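Local atomic coordinates of PA_0080 (Pseudomonas aeruginosa, PDB entry 3ZHN), a protein that is a lipoprotein of the type VI secretion system, where it probably helps hold the membrane-spanning complex at the outer membrane. Residues F116-Q130 and D143-A155. Numbering follows the deposited sequence.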
# COMPACT_ATOMS: atom_id res chain seq x y z
N PHE A 116 -1.33 -2.48 2.08
CA PHE A 116 -0.38 -1.38 2.06
C PHE A 116 0.11 -1.14 3.48
O PHE A 116 -0.72 -1.01 4.38
CB PHE A 116 -0.96 -0.10 1.50
CG PHE A 116 -1.52 -0.26 0.12
CD1 PHE A 116 -2.82 -0.71 -0.06
CD2 PHE A 116 -0.75 0.03 -1.01
CE1 PHE A 116 -3.32 -0.92 -1.34
CE2 PHE A 116 -1.22 -0.20 -2.28
CZ PHE A 116 -2.49 -0.65 -2.43
N VAL A 117 1.45 -1.00 3.65
CA VAL A 117 2.09 -0.63 4.89
C VAL A 117 3.08 0.52 4.57
O VAL A 117 3.95 0.36 3.70
CB VAL A 117 2.85 -1.77 5.55
CG1 VAL A 117 3.67 -1.33 6.75
CG2 VAL A 117 1.91 -2.87 5.98
N ALA A 118 2.90 1.65 5.25
CA ALA A 118 3.78 2.81 5.09
C ALA A 118 4.53 3.02 6.40
O ALA A 118 3.94 3.06 7.48
CB ALA A 118 2.94 4.01 4.82
N ALA A 119 5.83 3.22 6.28
CA ALA A 119 6.71 3.37 7.41
C ALA A 119 6.73 4.80 7.90
O ALA A 119 7.77 5.49 7.89
CB ALA A 119 8.10 2.93 7.03
N TYR A 120 5.56 5.25 8.35
CA TYR A 120 5.45 6.59 8.96
C TYR A 120 6.31 6.66 10.27
O TYR A 120 6.38 5.69 11.02
CB TYR A 120 3.97 6.99 9.24
CG TYR A 120 3.26 7.45 8.02
CD1 TYR A 120 3.59 8.64 7.45
CD2 TYR A 120 2.35 6.66 7.35
CE1 TYR A 120 2.98 9.11 6.30
CE2 TYR A 120 1.73 7.12 6.19
CZ TYR A 120 2.03 8.37 5.68
OH TYR A 120 1.42 8.81 4.52
N ARG A 121 6.88 7.84 10.48
CA ARG A 121 7.76 8.09 11.64
C ARG A 121 7.10 7.84 13.01
O ARG A 121 7.72 7.26 13.89
CB ARG A 121 8.33 9.48 11.57
CG ARG A 121 9.35 9.81 12.64
CD ARG A 121 9.90 11.23 12.55
NE ARG A 121 8.86 12.23 12.51
CZ ARG A 121 8.24 12.70 13.61
NH1 ARG A 121 8.58 12.29 14.81
NH2 ARG A 121 7.26 13.60 13.49
N ASP A 122 5.85 8.22 13.09
CA ASP A 122 5.07 8.05 14.32
C ASP A 122 3.84 7.25 13.93
O ASP A 122 2.78 7.80 13.56
CB ASP A 122 4.68 9.36 14.98
CG ASP A 122 3.76 9.15 16.19
OD1 ASP A 122 3.78 8.04 16.80
OD2 ASP A 122 2.96 10.05 16.50
N LEU A 123 3.94 5.96 14.12
CA LEU A 123 2.82 5.05 13.76
C LEU A 123 1.56 5.24 14.62
O LEU A 123 0.46 5.04 14.14
CB LEU A 123 3.29 3.61 13.80
CG LEU A 123 4.35 3.31 12.76
CD1 LEU A 123 4.90 1.93 13.00
CD2 LEU A 123 3.94 3.46 11.29
N ASP A 124 1.71 5.76 15.84
CA ASP A 124 0.52 6.06 16.70
C ASP A 124 -0.45 7.00 16.07
O ASP A 124 -1.63 6.83 16.26
CB ASP A 124 0.97 6.51 18.11
CG ASP A 124 -0.19 7.14 18.93
OD1 ASP A 124 -0.52 8.37 18.89
OD2 ASP A 124 -0.85 6.40 19.59
N ARG A 125 0.04 8.05 15.45
CA ARG A 125 -0.84 9.04 14.86
C ARG A 125 -1.22 8.71 13.42
O ARG A 125 -2.11 9.40 12.86
CB ARG A 125 -0.13 10.43 14.86
CG ARG A 125 0.83 10.59 13.66
CD ARG A 125 1.59 11.89 13.53
NE ARG A 125 2.50 12.06 14.68
CZ ARG A 125 3.30 13.13 14.83
NH1 ARG A 125 3.31 14.13 13.98
NH2 ARG A 125 4.12 13.20 15.83
N ALA A 126 -0.63 7.67 12.84
CA ALA A 126 -0.73 7.48 11.41
C ALA A 126 -1.76 6.43 11.01
O ALA A 126 -1.92 5.42 11.70
CB ALA A 126 0.65 7.10 10.83
N THR A 127 -2.37 6.63 9.84
CA THR A 127 -3.06 5.52 9.14
C THR A 127 -2.03 4.91 8.21
O THR A 127 -1.86 5.20 7.03
CB THR A 127 -4.27 6.05 8.41
OG1 THR A 127 -5.09 6.75 9.34
CG2 THR A 127 -5.11 4.96 7.80
N TRP A 128 -1.31 3.97 8.80
CA TRP A 128 -0.17 3.35 8.17
C TRP A 128 -0.43 2.02 7.47
O TRP A 128 0.46 1.53 6.77
CB TRP A 128 1.00 3.14 9.14
CG TRP A 128 0.62 2.30 10.33
CD1 TRP A 128 0.26 2.77 11.58
CD2 TRP A 128 0.75 0.88 10.48
NE1 TRP A 128 0.10 1.71 12.46
CE2 TRP A 128 0.38 0.55 11.81
CE3 TRP A 128 1.09 -0.16 9.58
CZ2 TRP A 128 0.36 -0.79 12.27
CZ3 TRP A 128 1.08 -1.46 10.03
CH2 TRP A 128 0.72 -1.77 11.37
N ARG A 129 -1.64 1.50 7.60
CA ARG A 129 -2.03 0.30 6.95
C ARG A 129 -3.38 0.50 6.27
O ARG A 129 -4.28 1.10 6.85
CB ARG A 129 -2.11 -0.85 7.97
CG ARG A 129 -2.60 -2.17 7.38
CD ARG A 129 -2.40 -3.38 8.28
NE ARG A 129 -2.96 -3.07 9.57
CZ ARG A 129 -2.59 -3.67 10.70
NH1 ARG A 129 -1.86 -4.75 10.66
NH2 ARG A 129 -2.93 -3.11 11.85
N GLN A 130 -3.54 -0.07 5.07
CA GLN A 130 -4.78 -0.15 4.36
C GLN A 130 -4.91 -1.50 3.68
O GLN A 130 -3.89 -2.09 3.33
CB GLN A 130 -4.90 0.94 3.30
CG GLN A 130 -4.95 2.39 3.76
CD GLN A 130 -6.23 2.78 4.39
OE1 GLN A 130 -7.07 1.99 4.65
NE2 GLN A 130 -6.38 4.05 4.63
N ASP A 143 -6.20 5.93 -7.17
CA ASP A 143 -5.32 7.04 -6.80
C ASP A 143 -5.03 6.85 -5.33
O ASP A 143 -5.97 6.90 -4.46
CB ASP A 143 -6.00 8.38 -7.00
CG ASP A 143 -5.92 8.81 -8.48
OD1 ASP A 143 -4.80 9.07 -8.98
OD2 ASP A 143 -6.97 8.87 -9.14
N ILE A 144 -3.73 6.66 -5.03
CA ILE A 144 -3.31 6.42 -3.65
C ILE A 144 -2.42 7.59 -3.24
O ILE A 144 -1.36 7.82 -3.83
CB ILE A 144 -2.64 5.07 -3.48
CG1 ILE A 144 -3.65 3.96 -3.84
CG2 ILE A 144 -2.16 4.89 -2.04
CD1 ILE A 144 -3.22 2.55 -3.68
N THR A 145 -2.85 8.35 -2.21
CA THR A 145 -2.13 9.49 -1.68
C THR A 145 -1.41 9.05 -0.43
O THR A 145 -2.03 8.49 0.48
CB THR A 145 -3.06 10.73 -1.50
OG1 THR A 145 -3.63 11.00 -2.78
CG2 THR A 145 -2.24 11.95 -1.02
N LEU A 146 -0.12 9.38 -0.36
CA LEU A 146 0.65 9.25 0.86
C LEU A 146 0.75 10.65 1.48
O LEU A 146 1.50 11.50 1.00
CB LEU A 146 2.01 8.69 0.59
CG LEU A 146 1.98 7.30 -0.11
CD1 LEU A 146 1.17 6.27 0.59
CD2 LEU A 146 1.73 7.37 -1.61
N GLY A 147 -0.07 10.88 2.50
CA GLY A 147 -0.09 12.18 3.19
C GLY A 147 0.93 12.36 4.30
O GLY A 147 1.88 11.56 4.42
N ALA A 148 0.81 13.45 5.03
CA ALA A 148 1.70 13.66 6.14
C ALA A 148 1.65 12.44 7.09
O ALA A 148 2.71 12.08 7.67
CB ALA A 148 1.31 14.88 6.90
N GLN A 149 0.45 11.89 7.29
CA GLN A 149 0.27 10.83 8.29
C GLN A 149 -0.76 9.75 7.95
O GLN A 149 -1.17 9.01 8.84
CB GLN A 149 -0.06 11.39 9.73
CG GLN A 149 -1.33 12.09 9.84
CD GLN A 149 -1.51 12.92 11.08
OE1 GLN A 149 -0.59 13.42 11.63
NE2 GLN A 149 -2.74 13.04 11.49
N ALA A 150 -1.11 9.59 6.67
CA ALA A 150 -2.10 8.64 6.30
C ALA A 150 -2.00 8.27 4.82
O ALA A 150 -1.76 9.14 3.95
CB ALA A 150 -3.50 9.20 6.59
N ILE A 151 -2.26 7.00 4.57
CA ILE A 151 -2.52 6.46 3.25
C ILE A 151 -4.00 6.67 2.96
O ILE A 151 -4.83 6.24 3.74
CB ILE A 151 -2.26 4.95 3.14
CG1 ILE A 151 -0.86 4.58 3.63
CG2 ILE A 151 -2.53 4.50 1.73
CD1 ILE A 151 -0.68 3.12 3.84
N GLY A 152 -4.31 7.32 1.84
CA GLY A 152 -5.63 7.55 1.34
C GLY A 152 -5.81 6.92 -0.05
O GLY A 152 -5.06 7.16 -0.98
N ILE A 153 -6.88 6.13 -0.19
CA ILE A 153 -7.16 5.49 -1.44
C ILE A 153 -8.52 5.97 -1.99
O ILE A 153 -9.54 6.03 -1.26
CB ILE A 153 -7.24 3.96 -1.24
CG1 ILE A 153 -6.01 3.38 -0.55
CG2 ILE A 153 -7.62 3.23 -2.54
CD1 ILE A 153 -6.12 1.87 -0.25
N VAL A 154 -8.51 6.28 -3.28
CA VAL A 154 -9.69 6.78 -4.01
C VAL A 154 -9.78 6.02 -5.36
O VAL A 154 -8.79 5.84 -6.04
CB VAL A 154 -9.64 8.32 -4.28
CG1 VAL A 154 -10.89 8.79 -5.01
CG2 VAL A 154 -9.53 9.14 -2.99
N ALA A 155 -10.96 5.49 -5.64
CA ALA A 155 -11.18 4.83 -6.93
C ALA A 155 -11.11 5.87 -8.05
O ALA A 155 -11.69 6.95 -7.90
CB ALA A 155 -12.49 4.06 -6.90
O HOH W 1 2.03 14.34 11.27
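I151 packs along the 116-130 hairpin, and followed from CB to its tip it illustrates how two stacked sheets close on one another at an edge. Its CB and CG2 each lie 3.8 Å from CG of Q130, the two side chains running antiparallel alongside each other. CG1, anti to its own carbonyl carbon (chi1 -52°), leads inward past T127 O and the methyl of A118. At the tip, CD1 sits 3.5 Å from W128 O and also touches CB of F116 and CB of A118. The backbone of I151 is gripped as well: its N donates to T127 O, while Q130, bent at chi2 (-73°), returns NE2 to I151 O at 2.8 Å.

The arrangement is a beta-sandwich of the TssJ family: strands 113-118 and 129-133 belong to one sheet, 139-146 and 151-155 to the other. Between them the F116 ring brings CZ to within 3.5 Å of I144 CD1, with I153 CD1 near CE1. Just before strands 129-133 and 151-155, T127 and A150 pair in a single isolated beta bridge, completed by T127 N donating to Q149 O.

At the 147-150 turn, Y120 OH donates to G147 O at 2.8 Å from above the carbonyl plane, and CA of Q149 makes a CH-pi contact over one face of the tyrosine ring. Farther out, a water links Q149 OE1 to NH1 of R125, whose NE is held by a salt bridge to D122 OD2.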